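Sulfur carrier protein CysO (Mycobacterium tuberculosis, PDB 3DWG) probably serves, in its thiocarboxylated form, as the sulfur donor for the CysM-dependent route of cysteine biosynthesis. Local coordinates at residues Ser22-Asp34 with Asp67-Ala79. Residues are numbered along the deposited sequence; the frame is centred on the assembly and turned at random.
Sequences SASGDTLGAVISD and DVRFSGGLATAIA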
loop_
_atom_site.group_PDB
_atom_site.type_symbol
_atom_site.label_atom_id
_atom_site.label_comp_id
_atom_site.label_asym_id
_atom_site.label_seq_id
_atom_site.Cartn_x
_atom_site.Cartn_y
_atom_site.Cartn_z
ATOM N N SER C 22 -13.830 11.445 35.602
ATOM C CA SER C 22 -13.508 10.299 36.431
ATOM C C SER C 22 -14.771 9.570 36.799
ATOM O O SER C 22 -15.822 10.176 36.957
ATOM C CB SER C 22 -12.865 10.727 37.760
ATOM O OG SER C 22 -11.692 11.440 37.516
ATOM N N ALA C 23 -14.610 8.282 37.033
ATOM C CA ALA C 23 -15.711 7.450 37.484
ATOM C C ALA C 23 -15.104 6.349 38.306
ATOM O O ALA C 23 -13.899 6.137 38.285
ATOM C CB ALA C 23 -16.505 6.889 36.290
ATOM N N SER C 24 -15.940 5.696 39.100
ATOM C CA SER C 24 -15.476 4.527 39.843
ATOM C C SER C 24 -16.430 3.361 39.626
ATOM O O SER C 24 -17.652 3.529 39.436
ATOM C CB SER C 24 -15.342 4.830 41.337
ATOM O OG SER C 24 -16.592 5.244 41.831
ATOM N N GLY C 25 -15.868 2.165 39.656
ATOM C CA GLY C 25 -16.688 0.981 39.599
ATOM C C GLY C 25 -15.888 -0.195 39.115
ATOM O O GLY C 25 -14.902 -0.027 38.383
ATOM N N ASP C 26 -16.290 -1.387 39.534
ATOM C CA ASP C 26 -15.473 -2.535 39.202
ATOM C C ASP C 26 -15.967 -3.319 38.005
ATOM O O ASP C 26 -15.371 -4.370 37.655
ATOM C CB ASP C 26 -15.272 -3.467 40.423
ATOM C CG ASP C 26 -16.538 -3.999 40.969
ATOM O OD1 ASP C 26 -17.622 -3.814 40.383
ATOM O OD2 ASP C 26 -16.439 -4.676 42.014
ATOM N N THR C 27 -17.054 -2.817 37.403
ATOM C CA THR C 27 -17.570 -3.332 36.127
ATOM C C THR C 27 -18.007 -2.124 35.278
ATOM O O THR C 27 -18.207 -1.027 35.813
ATOM C CB THR C 27 -18.794 -4.254 36.279
ATOM O OG1 THR C 27 -19.884 -3.453 36.747
ATOM C CG2 THR C 27 -18.479 -5.470 37.217
ATOM N N LEU C 28 -18.143 -2.325 33.959
ATOM C CA LEU C 28 -18.748 -1.268 33.143
ATOM C C LEU C 28 -20.099 -0.776 33.666
ATOM O O LEU C 28 -20.333 0.442 33.767
ATOM C CB LEU C 28 -18.849 -1.652 31.670
ATOM C CG LEU C 28 -19.552 -0.645 30.755
ATOM C CD1 LEU C 28 -18.850 0.739 30.684
ATOM C CD2 LEU C 28 -19.714 -1.273 29.342
ATOM N N GLY C 29 -20.957 -1.716 34.066
ATOM C CA GLY C 29 -22.264 -1.294 34.629
ATOM C C GLY C 29 -22.100 -0.409 35.862
ATOM O O GLY C 29 -22.852 0.567 36.024
ATOM N N ALA C 30 -21.102 -0.694 36.710
ATOM C CA ALA C 30 -20.788 0.126 37.891
ATOM C C ALA C 30 -20.276 1.505 37.482
ATOM O O ALA C 30 -20.597 2.543 38.070
ATOM C CB ALA C 30 -19.834 -0.574 38.796
ATOM N N VAL C 31 -19.454 1.517 36.425
ATOM C CA VAL C 31 -19.000 2.843 35.974
ATOM C C VAL C 31 -20.166 3.650 35.422
ATOM O O VAL C 31 -20.255 4.867 35.708
ATOM C CB VAL C 31 -17.917 2.661 34.896
ATOM C CG1 VAL C 31 -17.711 3.983 34.078
ATOM C CG2 VAL C 31 -16.625 2.218 35.537
ATOM N N ILE C 32 -21.062 3.022 34.661
ATOM C CA ILE C 32 -22.240 3.689 34.132
ATOM C C ILE C 32 -23.140 4.188 35.271
ATOM O O ILE C 32 -23.723 5.268 35.204
ATOM C CB ILE C 32 -22.974 2.828 33.122
ATOM C CG1 ILE C 32 -22.122 2.666 31.829
ATOM C CG2 ILE C 32 -24.373 3.394 32.784
ATOM C CD1 ILE C 32 -22.719 1.637 30.845
ATOM N N SER C 33 -23.221 3.379 36.345
ATOM C CA SER C 33 -24.039 3.803 37.506
ATOM C C SER C 33 -23.479 5.040 38.173
ATOM O O SER C 33 -24.243 5.952 38.533
ATOM C CB SER C 33 -24.050 2.679 38.526
ATOM O OG SER C 33 -24.964 3.064 39.581
ATOM N N ASP C 34 -22.166 5.062 38.324
ATOM C CA ASP C 34 -21.433 6.160 38.933
ATOM C C ASP C 34 -21.558 7.383 38.034
ATOM O O ASP C 34 -21.825 8.490 38.511
ATOM C CB ASP C 34 -19.957 5.801 39.134
ATOM C CG ASP C 34 -19.237 6.827 39.953
ATOM O OD1 ASP C 34 -19.611 7.010 41.158
ATOM O OD2 ASP C 34 -18.309 7.495 39.461
ATOM N N ASP C 67 -13.539 -3.804 23.033
ATOM C CA ASP C 67 -14.978 -3.657 22.903
ATOM C C ASP C 67 -15.688 -4.550 23.921
ATOM O O ASP C 67 -15.539 -5.740 23.881
ATOM C CB ASP C 67 -15.379 -4.064 21.479
ATOM C CG ASP C 67 -16.821 -3.791 21.159
ATOM O OD1 ASP C 67 -17.739 -3.766 22.026
ATOM O OD2 ASP C 67 -17.128 -3.673 19.965
ATOM N N VAL C 68 -16.430 -3.920 24.808
ATOM C CA VAL C 68 -17.188 -4.687 25.837
ATOM C C VAL C 68 -18.164 -5.668 25.262
ATOM O O VAL C 68 -18.517 -6.617 26.007
ATOM C CB VAL C 68 -17.886 -3.734 26.820
ATOM C CG1 VAL C 68 -16.891 -2.832 27.486
ATOM C CG2 VAL C 68 -19.032 -2.957 26.180
ATOM N N ARG C 69 -18.618 -5.529 24.008
ATOM C CA ARG C 69 -19.546 -6.575 23.480
ATOM C C ARG C 69 -18.943 -7.987 23.428
ATOM O O ARG C 69 -19.677 -8.960 23.298
ATOM C CB ARG C 69 -20.144 -6.122 22.167
ATOM C CG ARG C 69 -21.203 -5.039 22.388
ATOM C CD ARG C 69 -21.981 -4.794 21.131
ATOM N NE ARG C 69 -23.097 -3.885 21.310
ATOM C CZ ARG C 69 -23.042 -2.568 21.133
ATOM N NH1 ARG C 69 -21.878 -2.002 20.791
ATOM N NH2 ARG C 69 -24.136 -1.831 21.344
ATOM N N PHE C 70 -17.637 -8.072 23.547
ATOM C CA PHE C 70 -16.922 -9.352 23.451
ATOM C C PHE C 70 -16.292 -9.754 24.762
ATOM O O PHE C 70 -15.582 -10.762 24.799
ATOM C CB PHE C 70 -15.894 -9.324 22.291
ATOM C CG PHE C 70 -16.542 -9.010 20.997
ATOM C CD1 PHE C 70 -16.641 -7.664 20.561
ATOM C CD2 PHE C 70 -17.161 -10.026 20.234
ATOM C CE1 PHE C 70 -17.282 -7.336 19.397
ATOM C CE2 PHE C 70 -17.817 -9.702 19.040
ATOM C CZ PHE C 70 -17.897 -8.348 18.618
ATOM N N SER C 71 -16.582 -9.030 25.849
ATOM C CA SER C 71 -15.893 -9.305 27.129
ATOM C C SER C 71 -16.897 -9.356 28.293
ATOM O O SER C 71 -16.512 -9.223 29.459
ATOM C CB SER C 71 -14.832 -8.219 27.393
ATOM O OG SER C 71 -15.475 -6.943 27.476
ATOM N N GLY C 72 -18.171 -9.477 27.947
ATOM C CA GLY C 72 -19.227 -9.587 28.977
ATOM C C GLY C 72 -20.179 -8.421 29.072
ATOM O O GLY C 72 -21.010 -8.338 30.022
ATOM N N GLY C 73 -20.061 -7.457 28.145
ATOM C CA GLY C 73 -20.992 -6.335 28.173
ATOM C C GLY C 73 -20.825 -5.485 29.423
ATOM O O GLY C 73 -19.695 -5.145 29.856
ATOM N N LEU C 74 -21.958 -5.191 30.068
ATOM C CA LEU C 74 -21.927 -4.375 31.288
ATOM C C LEU C 74 -21.203 -5.087 32.447
ATOM O O LEU C 74 -20.687 -4.438 33.350
ATOM C CB LEU C 74 -23.359 -3.989 31.679
ATOM C CG LEU C 74 -24.129 -2.911 30.869
ATOM C CD1 LEU C 74 -24.171 -1.558 31.565
ATOM C CD2 LEU C 74 -23.739 -2.711 29.393
ATOM N N ALA C 75 -21.069 -6.407 32.371
ATOM C CA ALA C 75 -20.300 -7.149 33.362
ATOM C C ALA C 75 -18.791 -7.153 33.196
ATOM O O ALA C 75 -18.007 -7.669 34.027
ATOM C CB ALA C 75 -20.821 -8.573 33.452
ATOM N N THR C 76 -18.324 -6.469 32.127
ATOM C CA THR C 76 -16.921 -6.424 31.901
ATOM C C THR C 76 -16.172 -5.848 33.088
ATOM O O THR C 76 -16.521 -4.742 33.560
ATOM C CB THR C 76 -16.645 -5.540 30.663
ATOM O OG1 THR C 76 -17.259 -6.095 29.501
ATOM C CG2 THR C 76 -15.100 -5.434 30.458
ATOM N N ALA C 77 -15.143 -6.557 33.574
ATOM C CA ALA C 77 -14.391 -6.101 34.748
ATOM C C ALA C 77 -13.578 -4.883 34.472
ATOM O O ALA C 77 -12.988 -4.744 33.370
ATOM C CB ALA C 77 -13.490 -7.204 35.293
ATOM N N ILE C 78 -13.504 -4.031 35.474
ATOM C CA ILE C 78 -12.805 -2.778 35.372
ATOM C C ILE C 78 -11.882 -2.671 36.576
ATOM O O ILE C 78 -12.282 -3.013 37.702
ATOM C CB ILE C 78 -13.785 -1.591 35.230
ATOM C CG1 ILE C 78 -14.318 -1.566 33.788
ATOM C CG2 ILE C 78 -13.082 -0.273 35.441
ATOM C CD1 ILE C 78 -15.212 -0.449 33.483
ATOM N N ALA C 79 -10.648 -2.226 36.343
ATOM C CA ALA C 79 -9.680 -2.118 37.448
ATOM C C ALA C 79 -9.279 -0.668 37.575
ATOM O O ALA C 79 -9.423 0.117 36.621
ATOM C CB ALA C 79 -8.477 -2.991 37.172
HETATM O O HOH W 1 -22.119 -4.904 36.488
#
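Ile78, Leu28 and Leu74 supply the main bumps where the start of the helix 28-38 meets the loop after strand 66-67 in this ubiquitin-like fold. The CD1 tip of Ile78 lodges in a hollow lined by Leu28 N, 3.5 Å away, by Leu28 CA and by Val31, whose CG2 stands 3.7 Å from Ile78 CD1; Val3 of strand 3-6 also meets Ile78. CG anti to the backbone N (chi1 176°) carries the Leu28 branches toward Val68, where CD2 enters the fork, 3.6 Å from Val68 CG2 and 3.7 Å from Val68 CG1, the two side chains crossing at about a right angle, with Ile61 of strand 59-63 also touching Leu28. Leu74 fits over the side-chain-less surface of Gly29, its CD1 3.6 Å from both Gly29 CA and Ile32 CD1. Three backbone hydrogen bonds run alongside this fit: Gly29 N donates to Leu74 O (2.8 Å), Leu28 N to Thr76 O and Ile78 N to Asp26 O. Thr27, bridged to Ala77, is the N-cap, its OG1 accepting from Ala30 N (3.0 Å). Loop carbonyls thus take up the N-H groups of Leu28 and Gly29 while Thr27 takes that of Ala30, so these three N-H groups at the start of the helix all have acceptors right beside an apolar interlock.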